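Local coordinates for purine nucleoside phosphorylase (Anopheles gambiae, PDB 2P4S), which splits purine nucleosides with phosphate into the free base and pentose 1-phosphate during purine salvage, preferring inosine and 2'-deoxyinosine, at residues A[96-101]-A[136-141]; A[106-111]-A[155-160]; A[122-127]-A[163-168]; A[184-189]-A[313-318]. One frame throughout, in Å; residues are numbered along the deposited sequence.

In the fold
From the N terminus, helix 92-105 opens contact 1 and the loop behind it (106-111) opens contact 2; segment 122-127 then opens contact 3. Contact 1 closes at 136-141, contact 2 at 155-160 and contact 3 at 163-168, in the order in which they opened, so the three cross one another. Contacts 2 and 3 share the hairpin of strands 152-158 and 161-167, and Gly156 O lies 2.8 Å from Val163 N. Contact 4 starts later, on helix 178-191, and closes a long loop at 313-318. That helix packs on contact 1 through Val187 and Ile98, and on contact 3 through Met188 and Met164.

Contact 1 (A[96-101]-A[136-141]); sequences QEIATY and ETIPHF
Ile98, Tyr101 and Pro139 meet where helix 92-105 packs against a type II beta turn running from Ile138 to Phe141, in the loop between strands 130-134 and 152-158. The Tyr101 ring lies flat against the proline: Pro139 CD stands over its centre, 3.4 Å from the centroid and almost on the ring normal, a CH-pi contact, while Pro139 CG lies nearer Tyr101 CG and CD1. CG of the tyrosine is anti to the backbone N (chi1 178°), which carries the ring out over the turn. Ile98 reaches the turn with both branches. Its CG2 touches Ile138 CG2 at 3.7 Å and also the Phe141 ring, at CE1, whereas CG1 and CD1 run beside the carbonyl oxygen of Pro139, and CD1 ends 3.8 Å from His140 CB. The same Ile98 CG2 also packs on Val187 of helix 178-191, and Phe141 packs on Met183 of that helix, so the turn and two helices close round one apolar patch. The Phe141 side chain also comes within about 4 Å of that of the phosphate-binding Phe170. At the exposed margin, the extended Glu97 side chain brings its carboxylate to the imidazole edge of His140. NE2 of His140 donates to Glu97 OE1 at 3.3 Å, in the histidine ring plane but from 39° above the carboxylate plane, with an N-H...O angle of 148°.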
loop_
_atom_site.group_PDB
_atom_site.type_symbol
_atom_site.label_atom_id
_atom_site.label_comp_id
_atom_site.label_asym_id
_atom_site.label_seq_id
_atom_site.Cartn_x
_atom_site.Cartn_y
_atom_site.Cartn_z
ATOM N N GLN A 96 -13.580 -26.883 -3.837
ATOM C CA GLN A 96 -14.624 -27.897 -3.947
ATOM C C GLN A 96 -14.377 -29.129 -3.012
ATOM O O GLN A 96 -15.333 -29.611 -2.408
ATOM C CB GLN A 96 -14.921 -28.253 -5.418
ATOM C CG GLN A 96 -16.181 -29.144 -5.619
ATOM C CD GLN A 96 -17.512 -28.397 -5.491
ATOM O OE1 GLN A 96 -18.296 -28.635 -4.561
ATOM N NE2 GLN A 96 -17.782 -27.512 -6.442
ATOM N N GLU A 97 -13.123 -29.579 -2.837
ATOM C CA GLU A 97 -12.782 -30.575 -1.792
ATOM C C GLU A 97 -13.350 -30.154 -0.411
ATOM O O GLU A 97 -14.048 -30.947 0.283
ATOM C CB GLU A 97 -11.249 -30.756 -1.607
ATOM C CG GLU A 97 -10.383 -31.418 -2.716
ATOM C CD GLU A 97 -8.839 -31.383 -2.355
ATOM O OE1 GLU A 97 -8.486 -31.601 -1.142
ATOM O OE2 GLU A 97 -7.978 -31.145 -3.268
ATOM N N ILE A 98 -13.008 -28.927 0.003
ATOM C CA ILE A 98 -13.445 -28.392 1.290
ATOM C C ILE A 98 -14.981 -28.324 1.343
ATOM O O ILE A 98 -15.603 -28.728 2.342
ATOM C CB ILE A 98 -12.798 -26.975 1.604
ATOM C CG1 ILE A 98 -11.278 -26.995 1.363
ATOM C CG2 ILE A 98 -13.214 -26.467 2.997
ATOM C CD1 ILE A 98 -10.581 -25.613 1.519
ATOM N N ALA A 99 -15.597 -27.830 0.270
ATOM C CA ALA A 99 -17.071 -27.714 0.253
ATOM C C ALA A 99 -17.704 -29.123 0.428
ATOM O O ALA A 99 -18.569 -29.336 1.292
ATOM C CB ALA A 99 -17.565 -27.041 -1.055
ATOM N N THR A 100 -17.234 -30.070 -0.405
ATOM C CA THR A 100 -17.725 -31.469 -0.425
ATOM C C THR A 100 -17.540 -32.117 0.943
ATOM O O THR A 100 -18.486 -32.735 1.449
ATOM C CB THR A 100 -17.081 -32.300 -1.554
ATOM O OG1 THR A 100 -17.574 -31.827 -2.816
ATOM C CG2 THR A 100 -17.491 -33.773 -1.440
ATOM N N TYR A 101 -16.362 -31.896 1.551
ATOM C CA TYR A 101 -16.072 -32.358 2.908
ATOM C C TYR A 101 -17.167 -31.979 3.900
ATOM O O TYR A 101 -17.619 -32.789 4.712
ATOM C CB TYR A 101 -14.721 -31.803 3.398
ATOM C CG TYR A 101 -14.394 -32.217 4.804
ATOM C CD1 TYR A 101 -13.725 -33.432 5.061
ATOM C CD2 TYR A 101 -14.770 -31.420 5.887
ATOM C CE1 TYR A 101 -13.445 -33.837 6.359
ATOM C CE2 TYR A 101 -14.503 -31.808 7.192
ATOM C CZ TYR A 101 -13.823 -33.036 7.424
ATOM O OH TYR A 101 -13.579 -33.438 8.733
ATOM N N GLU A 136 -9.533 -26.526 12.942
ATOM C CA GLU A 136 -8.424 -27.509 12.970
ATOM C C GLU A 136 -8.697 -28.796 12.164
ATOM O O GLU A 136 -7.779 -29.369 11.593
ATOM C CB GLU A 136 -8.110 -27.926 14.426
ATOM C CG GLU A 136 -7.354 -26.886 15.255
ATOM C CD GLU A 136 -8.197 -25.608 15.684
ATOM O OE1 GLU A 136 -9.471 -25.600 15.668
ATOM O OE2 GLU A 136 -7.544 -24.596 16.056
ATOM N N THR A 137 -9.965 -29.215 12.128
ATOM C CA THR A 137 -10.404 -30.448 11.497
ATOM C C THR A 137 -10.827 -30.303 10.045
ATOM O O THR A 137 -11.007 -31.296 9.351
ATOM C CB THR A 137 -11.573 -31.085 12.267
ATOM O OG1 THR A 137 -12.812 -30.472 11.870
ATOM C CG2 THR A 137 -11.398 -30.972 13.749
ATOM N N ILE A 138 -11.001 -29.075 9.564
ATOM C CA ILE A 138 -11.428 -28.886 8.184
ATOM C C ILE A 138 -10.207 -28.923 7.233
ATOM O O ILE A 138 -9.245 -28.197 7.443
ATOM C CB ILE A 138 -12.266 -27.582 7.979
ATOM C CG1 ILE A 138 -13.426 -27.500 9.001
ATOM C CG2 ILE A 138 -12.802 -27.514 6.523
ATOM C CD1 ILE A 138 -14.074 -26.100 9.108
ATOM N N PRO A 139 -10.221 -29.808 6.222
ATOM C CA PRO A 139 -9.083 -29.838 5.309
ATOM C C PRO A 139 -8.727 -28.460 4.765
ATOM O O PRO A 139 -9.610 -27.731 4.306
ATOM C CB PRO A 139 -9.543 -30.773 4.174
ATOM C CG PRO A 139 -10.918 -31.209 4.516
ATOM C CD PRO A 139 -11.199 -30.855 5.917
ATOM N N HIS A 140 -7.437 -28.123 4.860
ATOM C CA HIS A 140 -6.844 -26.880 4.295
ATOM C C HIS A 140 -7.278 -25.599 4.979
ATOM O O HIS A 140 -7.061 -24.522 4.446
ATOM C CB HIS A 140 -7.150 -26.743 2.788
ATOM C CG HIS A 140 -6.753 -27.938 1.995
ATOM N ND1 HIS A 140 -5.434 -28.312 1.837
ATOM C CD2 HIS A 140 -7.496 -28.869 1.346
ATOM C CE1 HIS A 140 -5.380 -29.415 1.108
ATOM N NE2 HIS A 140 -6.615 -29.767 0.790
ATOM N N PHE A 141 -7.908 -25.705 6.135
ATOM C CA PHE A 141 -8.423 -24.521 6.788
ATOM C C PHE A 141 -7.369 -23.822 7.680
ATOM O O PHE A 141 -6.645 -24.486 8.444
ATOM C CB PHE A 141 -9.648 -24.871 7.608
ATOM C CG PHE A 141 -10.867 -24.084 7.212
ATOM C CD1 PHE A 141 -11.397 -24.215 5.946
ATOM C CD2 PHE A 141 -11.488 -23.236 8.104
ATOM C CE1 PHE A 141 -12.547 -23.506 5.564
ATOM C CE2 PHE A 141 -12.648 -22.492 7.717
ATOM C CZ PHE A 141 -13.165 -22.653 6.448
#

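Contact 2 (A[106-111]-A[155-160]); sequences TELRPK and FGYLAG
Thr106 places its methyl over one face of the Phe155 ring: CG2 sits 3.9 Å from the centroid, 14° off the normal, as a CH-pi contact displaced toward the CG and CD1 side. Pro110 meets the same ring obliquely, with CG 4.0 Å from Phe155 CD1. Between these two, Leu108 lies against the strand itself. Its CB packs on Phe155 CB, its CD2 reaches the backbone of Gly156, 3.5 Å from the N and 3.6 Å from the O, and its CD1 touches Tyr157 CE2 at 4.2 Å. The segment 106-111 is the connection from helix 92-105 to strand 112-116, and it passes strand 155-158 near the end of the antiparallel hairpin formed with strand 161-167; Met164 of that partner strand touches both Pro110 and Phe155. An ST turn shapes the connection: Thr106 OG1, anti to its own N (chi1 -177°), accepts from Leu108 N at 3.2 Å, and it is also hydrogen-bonded to Asp131. The same rotation turns CG2 to the phenyl ring. Farther out, the Arg109 guanidinium folds back along the loop. Its NH1 donates to Thr106 O and to Leu108 O, both at 2.8 Å and both from above the carbonyl planes, while NH2 reaches Leu103 O at the end of the preceding helix.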
loop_
_atom_site.group_PDB
_atom_site.type_symbol
_atom_site.label_atom_id
_atom_site.label_comp_id
_atom_site.label_asym_id
_atom_site.label_seq_id
_atom_site.Cartn_x
_atom_site.Cartn_y
_atom_site.Cartn_z
ATOM N N THR A 106 -22.892 -32.532 6.933
ATOM C CA THR A 106 -24.102 -31.897 7.429
ATOM C C THR A 106 -25.175 -32.063 6.354
ATOM O O THR A 106 -24.872 -32.064 5.151
ATOM C CB THR A 106 -23.904 -30.357 7.830
ATOM O OG1 THR A 106 -25.121 -29.830 8.381
ATOM C CG2 THR A 106 -23.452 -29.466 6.638
ATOM N N GLU A 107 -26.417 -32.204 6.780
ATOM C CA GLU A 107 -27.542 -32.173 5.848
ATOM C C GLU A 107 -28.053 -30.754 5.530
ATOM O O GLU A 107 -28.843 -30.564 4.608
ATOM C CB GLU A 107 -28.687 -33.001 6.426
ATOM C CG GLU A 107 -28.446 -34.508 6.266
ATOM C CD GLU A 107 -29.726 -35.289 6.505
ATOM O OE1 GLU A 107 -30.414 -35.637 5.499
ATOM O OE2 GLU A 107 -30.062 -35.504 7.700
ATOM N N LEU A 108 -27.608 -29.782 6.328
ATOM C CA LEU A 108 -28.013 -28.376 6.199
ATOM C C LEU A 108 -27.540 -27.820 4.864
ATOM O O LEU A 108 -26.414 -28.104 4.431
ATOM C CB LEU A 108 -27.450 -27.576 7.346
ATOM C CG LEU A 108 -28.388 -27.254 8.510
ATOM C CD1 LEU A 108 -28.025 -28.028 9.863
ATOM C CD2 LEU A 108 -28.290 -25.731 8.715
ATOM N N ARG A 109 -28.431 -27.097 4.188
ATOM C CA ARG A 109 -28.110 -26.444 2.927
ATOM C C ARG A 109 -28.442 -24.927 3.068
ATOM O O ARG A 109 -29.513 -24.480 2.622
ATOM C CB ARG A 109 -28.831 -27.116 1.722
ATOM C CG ARG A 109 -28.361 -28.560 1.342
ATOM C CD ARG A 109 -26.843 -28.641 1.074
ATOM N NE ARG A 109 -26.319 -30.005 0.858
ATOM C CZ ARG A 109 -25.860 -30.832 1.809
ATOM N NH1 ARG A 109 -25.854 -30.495 3.092
ATOM N NH2 ARG A 109 -25.390 -32.023 1.477
ATOM N N PRO A 110 -27.539 -24.146 3.739
ATOM C CA PRO A 110 -27.811 -22.727 4.001
ATOM C C PRO A 110 -27.616 -21.885 2.768
ATOM O O PRO A 110 -26.814 -22.242 1.909
ATOM C CB PRO A 110 -26.774 -22.359 5.031
ATOM C CG PRO A 110 -25.633 -23.285 4.805
ATOM C CD PRO A 110 -26.230 -24.565 4.307
ATOM N N LYS A 111 -28.358 -20.779 2.695
ATOM C CA LYS A 111 -28.276 -19.814 1.585
ATOM C C LYS A 111 -27.535 -18.555 2.008
ATOM O O LYS A 111 -27.225 -17.702 1.174
ATOM C CB LYS A 111 -29.686 -19.433 1.097
ATOM C CG LYS A 111 -30.495 -20.643 0.584
ATOM C CD LYS A 111 -29.868 -21.287 -0.652
ATOM C CE LYS A 111 -30.480 -22.660 -0.868
ATOM N NZ LYS A 111 -31.929 -22.578 -1.285
ATOM N N PHE A 155 -23.041 -24.852 11.270
ATOM C CA PHE A 155 -24.188 -24.910 10.355
ATOM C C PHE A 155 -25.354 -25.069 11.286
ATOM O O PHE A 155 -25.348 -25.964 12.090
ATOM C CB PHE A 155 -24.098 -26.118 9.423
ATOM C CG PHE A 155 -23.039 -26.011 8.363
ATOM C CD1 PHE A 155 -23.393 -25.727 7.041
ATOM C CD2 PHE A 155 -21.689 -26.261 8.660
ATOM C CE1 PHE A 155 -22.408 -25.625 6.015
ATOM C CE2 PHE A 155 -20.719 -26.179 7.669
ATOM C CZ PHE A 155 -21.084 -25.877 6.314
ATOM N N GLY A 156 -26.351 -24.192 11.223
ATOM C CA GLY A 156 -27.472 -24.254 12.180
ATOM C C GLY A 156 -28.613 -23.377 11.709
ATOM O O GLY A 156 -28.511 -22.724 10.666
ATOM N N TYR A 157 -29.694 -23.370 12.489
ATOM C CA TYR A 157 -30.889 -22.556 12.245
ATOM C C TYR A 157 -30.859 -21.269 13.058
ATOM O O TYR A 157 -30.770 -21.292 14.313
ATOM C CB TYR A 157 -32.183 -23.371 12.530
ATOM C CG TYR A 157 -32.374 -24.515 11.548
ATOM C CD1 TYR A 157 -33.089 -24.323 10.392
ATOM C CD2 TYR A 157 -31.806 -25.785 11.778
ATOM C CE1 TYR A 157 -33.270 -25.373 9.443
ATOM C CE2 TYR A 157 -31.961 -26.859 10.835
ATOM C CZ TYR A 157 -32.706 -26.639 9.668
ATOM O OH TYR A 157 -32.906 -27.636 8.696
ATOM N N LEU A 158 -30.892 -20.145 12.343
ATOM C CA LEU A 158 -31.078 -18.834 12.997
ATOM C C LEU A 158 -32.565 -18.388 12.892
ATOM O O LEU A 158 -33.016 -17.992 11.817
ATOM C CB LEU A 158 -30.134 -17.775 12.403
ATOM C CG LEU A 158 -30.023 -16.445 13.162
ATOM C CD1 LEU A 158 -29.612 -16.648 14.605
ATOM C CD2 LEU A 158 -29.047 -15.520 12.498
ATOM N N ALA A 159 -33.297 -18.476 14.009
ATOM C CA ALA A 159 -34.771 -18.388 14.032
ATOM C C ALA A 159 -35.451 -19.179 12.903
ATOM O O ALA A 159 -36.249 -18.619 12.151
ATOM C CB ALA A 159 -35.228 -16.913 13.994
ATOM N N GLY A 160 -35.113 -20.466 12.765
ATOM C CA GLY A 160 -35.675 -21.285 11.703
ATOM C C GLY A 160 -35.013 -21.184 10.342
ATOM O O GLY A 160 -35.365 -21.934 9.432
#

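Contact 3 (A[122-127]-A[163-168]); sequences TLAEQL and VMCMQG
A short, weakly bonded helix, about 122-125, and the residues that follow it lie against one side of strand 161-167, with Ala124 and Leu127 directed at alternate strand residues. Ala124 CB comes 3.6 Å from Cys165 SG and 3.8 Å from Gln167 CB, with CG and CD of Gln167 about as near. Gln167 CG stands opposite its backbone N (chi1 -169°) and the side chain stays extended, which lays it alongside the Ala124 methyl. Its amide end approaches Glu125 only loosely, NE2 being 4.1 Å from Glu125 CG, and the carboxylate and amide planes stand 85° apart. NE2 makes a weak hydrogen bond to Gly121 O, just before the helix. Leu127 takes the other end of the strand segment: CD1 lies between Cys165 CB (3.9 Å) and Val163 CG2, and CD2 presses on Val163 CG2 at 3.3 Å, tighter than usual for two carbons. Val163, Cys165 and Gln167 all point toward the helical segment, as every second residue of a beta strand does, whereas Met164 and Met166 point away to pack on Met188 of helix 178-191. The strand belongs to the mixed central sheet, with 122-127 on one side of it and helix 178-191 on the other, as in the alpha/beta core of the PNP/MTAP phosphorylase family. It pairs in parallel with strand 112-116, whose Cys116 touches both Leu123 and Cys165, and antiparallel with strand 152-158, whose Val154 packs on Leu127. Beyond Gln167 the chain enters the phosphate site at Arg169, Phe170 and His171; the side chain of Gln167 is about 7 Å from that of His149, also phosphate-binding.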
loop_
_atom_site.group_PDB
_atom_site.type_symbol
_atom_site.label_atom_id
_atom_site.label_comp_id
_atom_site.label_asym_id
_atom_site.label_seq_id
_atom_site.Cartn_x
_atom_site.Cartn_y
_atom_site.Cartn_z
ATOM N N THR A 122 -20.744 -14.837 19.678
ATOM C CA THR A 122 -21.986 -15.349 20.255
ATOM C C THR A 122 -23.140 -15.426 19.259
ATOM O O THR A 122 -24.161 -16.062 19.550
ATOM C CB THR A 122 -22.441 -14.545 21.521
ATOM O OG1 THR A 122 -22.783 -13.190 21.158
ATOM C CG2 THR A 122 -21.353 -14.576 22.625
ATOM N N LEU A 123 -23.002 -14.814 18.090
ATOM C CA LEU A 123 -24.015 -15.015 17.057
ATOM C C LEU A 123 -24.183 -16.507 16.725
ATOM O O LEU A 123 -25.317 -16.980 16.515
ATOM C CB LEU A 123 -23.684 -14.238 15.781
ATOM C CG LEU A 123 -23.940 -12.721 15.731
ATOM C CD1 LEU A 123 -23.258 -12.131 14.489
ATOM C CD2 LEU A 123 -25.431 -12.355 15.778
ATOM N N ALA A 124 -23.054 -17.231 16.648
ATOM C CA ALA A 124 -23.059 -18.670 16.345
ATOM C C ALA A 124 -23.724 -19.509 17.454
ATOM O O ALA A 124 -24.280 -20.573 17.186
ATOM C CB ALA A 124 -21.664 -19.160 16.073
ATOM N N GLU A 125 -23.664 -19.024 18.687
ATOM C CA GLU A 125 -24.305 -19.677 19.842
ATOM C C GLU A 125 -25.839 -19.600 19.870
ATOM O O GLU A 125 -26.499 -20.300 20.628
ATOM C CB GLU A 125 -23.745 -19.101 21.145
ATOM C CG GLU A 125 -22.305 -19.485 21.424
ATOM C CD GLU A 125 -21.802 -18.843 22.695
ATOM O OE1 GLU A 125 -22.647 -18.286 23.448
ATOM O OE2 GLU A 125 -20.570 -18.883 22.951
ATOM N N GLN A 126 -26.416 -18.756 19.038
ATOM C CA GLN A 126 -27.860 -18.640 19.019
ATOM C C GLN A 126 -28.464 -19.554 17.986
ATOM O O GLN A 126 -29.669 -19.605 17.863
ATOM C CB GLN A 126 -28.259 -17.188 18.771
ATOM C CG GLN A 126 -27.688 -16.336 19.863
ATOM C CD GLN A 126 -28.246 -14.961 19.889
ATOM O OE1 GLN A 126 -29.375 -14.722 19.426
ATOM N NE2 GLN A 126 -27.465 -14.023 20.448
ATOM N N LEU A 127 -27.633 -20.257 17.227
ATOM C CA LEU A 127 -28.130 -21.242 16.258
ATOM C C LEU A 127 -28.735 -22.470 16.960
ATOM O O LEU A 127 -28.351 -22.788 18.079
ATOM C CB LEU A 127 -27.013 -21.669 15.303
ATOM C CG LEU A 127 -26.280 -20.559 14.557
ATOM C CD1 LEU A 127 -25.282 -21.185 13.627
ATOM C CD2 LEU A 127 -27.227 -19.692 13.773
ATOM N N VAL A 163 -28.341 -21.235 8.315
ATOM C CA VAL A 163 -27.154 -20.389 8.079
ATOM C C VAL A 163 -25.866 -21.231 8.246
ATOM O O VAL A 163 -25.885 -22.340 8.799
ATOM C CB VAL A 163 -27.131 -19.085 8.998
ATOM C CG1 VAL A 163 -28.414 -18.257 8.859
ATOM C CG2 VAL A 163 -26.942 -19.435 10.466
ATOM N N MET A 164 -24.784 -20.695 7.706
ATOM C CA MET A 164 -23.432 -21.204 7.856
ATOM C C MET A 164 -22.655 -20.049 8.515
ATOM O O MET A 164 -22.534 -18.966 7.956
ATOM C CB MET A 164 -22.866 -21.427 6.473
ATOM C CG MET A 164 -21.618 -22.212 6.455
ATOM S SD MET A 164 -21.089 -22.287 4.755
ATOM C CE MET A 164 -22.574 -22.357 3.897
ATOM N N CYS A 165 -22.113 -20.294 9.689
ATOM C CA CYS A 165 -21.579 -19.255 10.499
ATOM C C CYS A 165 -20.085 -19.464 10.869
ATOM O O CYS A 165 -19.705 -20.492 11.476
ATOM C CB CYS A 165 -22.502 -19.156 11.695
ATOM S SG CYS A 165 -22.079 -17.834 12.712
ATOM N N MET A 166 -19.224 -18.543 10.417
ATOM C CA MET A 166 -17.835 -18.483 10.863
ATOM C C MET A 166 -17.741 -17.855 12.222
ATOM O O MET A 166 -17.815 -16.633 12.370
ATOM C CB MET A 166 -16.950 -17.727 9.897
ATOM C CG MET A 166 -16.452 -18.569 8.755
ATOM S SD MET A 166 -15.466 -17.558 7.629
ATOM C CE MET A 166 -13.867 -17.414 8.460
ATOM N N GLN A 167 -17.604 -18.696 13.230
ATOM C CA GLN A 167 -17.419 -18.210 14.576
ATOM C C GLN A 167 -15.939 -17.943 14.806
ATOM O O GLN A 167 -15.169 -18.843 15.232
ATOM C CB GLN A 167 -17.946 -19.216 15.581
ATOM C CG GLN A 167 -18.011 -18.639 16.981
ATOM C CD GLN A 167 -18.471 -19.673 17.998
ATOM O OE1 GLN A 167 -18.399 -20.874 17.740
ATOM N NE2 GLN A 167 -18.930 -19.210 19.153
ATOM N N GLY A 168 -15.542 -16.690 14.556
ATOM C CA GLY A 168 -14.128 -16.325 14.478
ATOM C C GLY A 168 -13.668 -16.247 13.046
ATOM O O GLY A 168 -14.135 -17.009 12.197
#

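Contact 4 (A[184-189]-A[313-318]); sequences PVRVMH and ARHCGM
Arg186 and His315 join helix 178-191 to the end of helix 307-315. CB of Arg186 points away from the partner segment, but the chain bends at chi2 (-87°) and chi3, turning back beyond CG and CD to bring the guanidinium across. CZ is 3.7 Å from His315 ND1, and NH1 donates to that nitrogen at 2.8 Å with an N-H...N angle of 158°. NH2 lies beside the same ring, also 3.7 Å from His315 ND1. The NH1 bond lies close to the plane of both groups, which are themselves turned 48° apart. Because ND1 accepts here, the imidazole has its other nitrogen to hold Pro242 O, and these two bonds fix its rotation. NH1 also has Cys316 SG at 4.2 Å near the guanidinium edge, and Phe240 adds a cation-pi contact to the arginine. One turn on, the His189 ring offers a face to Cys316: CB stands 4.0 Å from the centroid, and SG makes a sulfur-aromatic contact. The apolar side of the interface is formed by Val185, whose CG1 rests against Ala313 CA at 3.6 Å, and by Met318, whose SD lies 4.0 Å from both Val185 CG1 and His189 CB. Leu196 of strand 195-204 touches Val185, Met188, Ala313 and Met318, so the sheet forms the floor between the two helical segments. Gly317, at positive phi, is the first residue to depart from helical angles, and the chain goes on into strand 319-329; Met318 N bonds back to Ala313 O and Gly317 N to Arg314 O, the paired bonds of a Schellman motif.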
loop_
_atom_site.group_PDB
_atom_site.type_symbol
_atom_site.label_atom_id
_atom_site.label_comp_id
_atom_site.label_asym_id
_atom_site.label_seq_id
_atom_site.Cartn_x
_atom_site.Cartn_y
_atom_site.Cartn_z
ATOM N N PRO A 184 -12.818 -18.888 2.941
ATOM C CA PRO A 184 -14.112 -19.413 3.397
ATOM C C PRO A 184 -15.344 -18.848 2.701
ATOM O O PRO A 184 -16.407 -19.528 2.649
ATOM C CB PRO A 184 -14.127 -19.024 4.865
ATOM C CG PRO A 184 -12.620 -18.957 5.227
ATOM C CD PRO A 184 -12.025 -18.319 4.056
ATOM N N VAL A 185 -15.216 -17.645 2.131
ATOM C CA VAL A 185 -16.261 -17.097 1.242
ATOM C C VAL A 185 -16.451 -17.896 -0.059
ATOM O O VAL A 185 -17.577 -18.022 -0.532
ATOM C CB VAL A 185 -16.040 -15.572 0.930
ATOM C CG1 VAL A 185 -17.145 -14.995 0.053
ATOM C CG2 VAL A 185 -15.891 -14.747 2.250
ATOM N N ARG A 186 -15.367 -18.386 -0.670
ATOM C CA ARG A 186 -15.485 -19.235 -1.897
ATOM C C ARG A 186 -16.140 -20.575 -1.557
ATOM O O ARG A 186 -16.980 -21.050 -2.303
ATOM C CB ARG A 186 -14.158 -19.526 -2.530
ATOM C CG ARG A 186 -13.246 -18.346 -2.795
ATOM C CD ARG A 186 -13.571 -17.792 -4.081
ATOM N NE ARG A 186 -12.417 -17.355 -4.856
ATOM C CZ ARG A 186 -12.485 -16.361 -5.749
ATOM N NH1 ARG A 186 -13.657 -15.688 -5.962
ATOM N NH2 ARG A 186 -11.397 -16.027 -6.424
ATOM N N VAL A 187 -15.787 -21.137 -0.405
ATOM C CA VAL A 187 -16.429 -22.327 0.130
ATOM C C VAL A 187 -17.948 -22.123 0.393
ATOM O O VAL A 187 -18.752 -22.946 -0.038
ATOM C CB VAL A 187 -15.698 -22.846 1.422
ATOM C CG1 VAL A 187 -16.420 -24.029 1.971
ATOM C CG2 VAL A 187 -14.250 -23.212 1.101
ATOM N N MET A 188 -18.333 -21.061 1.105
ATOM C CA MET A 188 -19.746 -20.701 1.267
ATOM C C MET A 188 -20.512 -20.695 -0.079
ATOM O O MET A 188 -21.579 -21.281 -0.193
ATOM C CB MET A 188 -19.898 -19.346 1.971
ATOM C CG MET A 188 -19.515 -19.293 3.451
ATOM S SD MET A 188 -19.419 -17.555 4.037
ATOM C CE MET A 188 -19.258 -17.849 5.789
ATOM N N HIS A 189 -19.954 -20.068 -1.098
ATOM C CA HIS A 189 -20.548 -20.039 -2.423
ATOM C C HIS A 189 -20.709 -21.469 -2.995
ATOM O O HIS A 189 -21.798 -21.861 -3.454
ATOM C CB HIS A 189 -19.652 -19.180 -3.323
ATOM C CG HIS A 189 -19.930 -19.307 -4.789
ATOM N ND1 HIS A 189 -21.100 -18.862 -5.375
ATOM C CD2 HIS A 189 -19.148 -19.761 -5.802
ATOM C CE1 HIS A 189 -21.041 -19.084 -6.677
ATOM N NE2 HIS A 189 -19.862 -19.619 -6.963
ATOM N N ALA A 313 -16.752 -12.232 -2.223
ATOM C CA ALA A 313 -18.181 -12.503 -2.317
ATOM C C ALA A 313 -18.780 -11.916 -3.595
ATOM O O ALA A 313 -19.518 -12.579 -4.302
ATOM C CB ALA A 313 -18.903 -11.963 -1.119
ATOM N N ARG A 314 -18.437 -10.673 -3.891
ATOM C CA ARG A 314 -18.965 -9.957 -5.056
ATOM C C ARG A 314 -18.476 -10.624 -6.307
ATOM O O ARG A 314 -19.216 -10.767 -7.248
ATOM C CB ARG A 314 -18.506 -8.473 -5.038
ATOM C CG ARG A 314 -19.203 -7.665 -3.949
ATOM C CD ARG A 314 -20.744 -7.904 -3.995
ATOM N NE ARG A 314 -21.330 -7.141 -5.085
ATOM C CZ ARG A 314 -22.462 -7.439 -5.723
ATOM N NH1 ARG A 314 -23.157 -8.534 -5.391
ATOM N NH2 ARG A 314 -22.880 -6.631 -6.719
ATOM N N HIS A 315 -17.216 -11.039 -6.300
ATOM C CA HIS A 315 -16.622 -11.775 -7.416
ATOM C C HIS A 315 -17.441 -13.001 -7.835
ATOM O O HIS A 315 -17.648 -13.191 -9.009
ATOM C CB HIS A 315 -15.160 -12.175 -7.122
ATOM C CG HIS A 315 -14.463 -12.819 -8.299
ATOM N ND1 HIS A 315 -13.991 -14.111 -8.273
ATOM C CD2 HIS A 315 -14.206 -12.357 -9.546
ATOM C CE1 HIS A 315 -13.462 -14.413 -9.440
ATOM N NE2 HIS A 315 -13.567 -13.359 -10.227
ATOM N N CYS A 316 -17.829 -13.809 -6.861
ATOM C CA CYS A 316 -18.733 -14.968 -6.947
ATOM C C CYS A 316 -20.186 -14.665 -7.297
ATOM O O CYS A 316 -20.953 -15.606 -7.397
ATOM C CB CYS A 316 -18.945 -15.552 -5.527
ATOM S SG CYS A 316 -17.649 -16.282 -4.844
ATOM N N GLY A 317 -20.585 -13.393 -7.308
ATOM C CA GLY A 317 -21.975 -12.981 -7.564
ATOM C C GLY A 317 -22.850 -13.009 -6.325
ATOM O O GLY A 317 -24.073 -13.011 -6.442
ATOM N N MET A 318 -22.264 -13.077 -5.127
ATOM C CA MET A 318 -23.068 -13.082 -3.862
ATOM C C MET A 318 -23.607 -11.692 -3.489
ATOM O O MET A 318 -22.969 -10.673 -3.811
ATOM C CB MET A 318 -22.267 -13.643 -2.691
ATOM C CG MET A 318 -21.908 -15.112 -2.877
ATOM S SD MET A 318 -20.704 -15.690 -1.645
ATOM C CE MET A 318 -21.558 -16.018 -0.101
#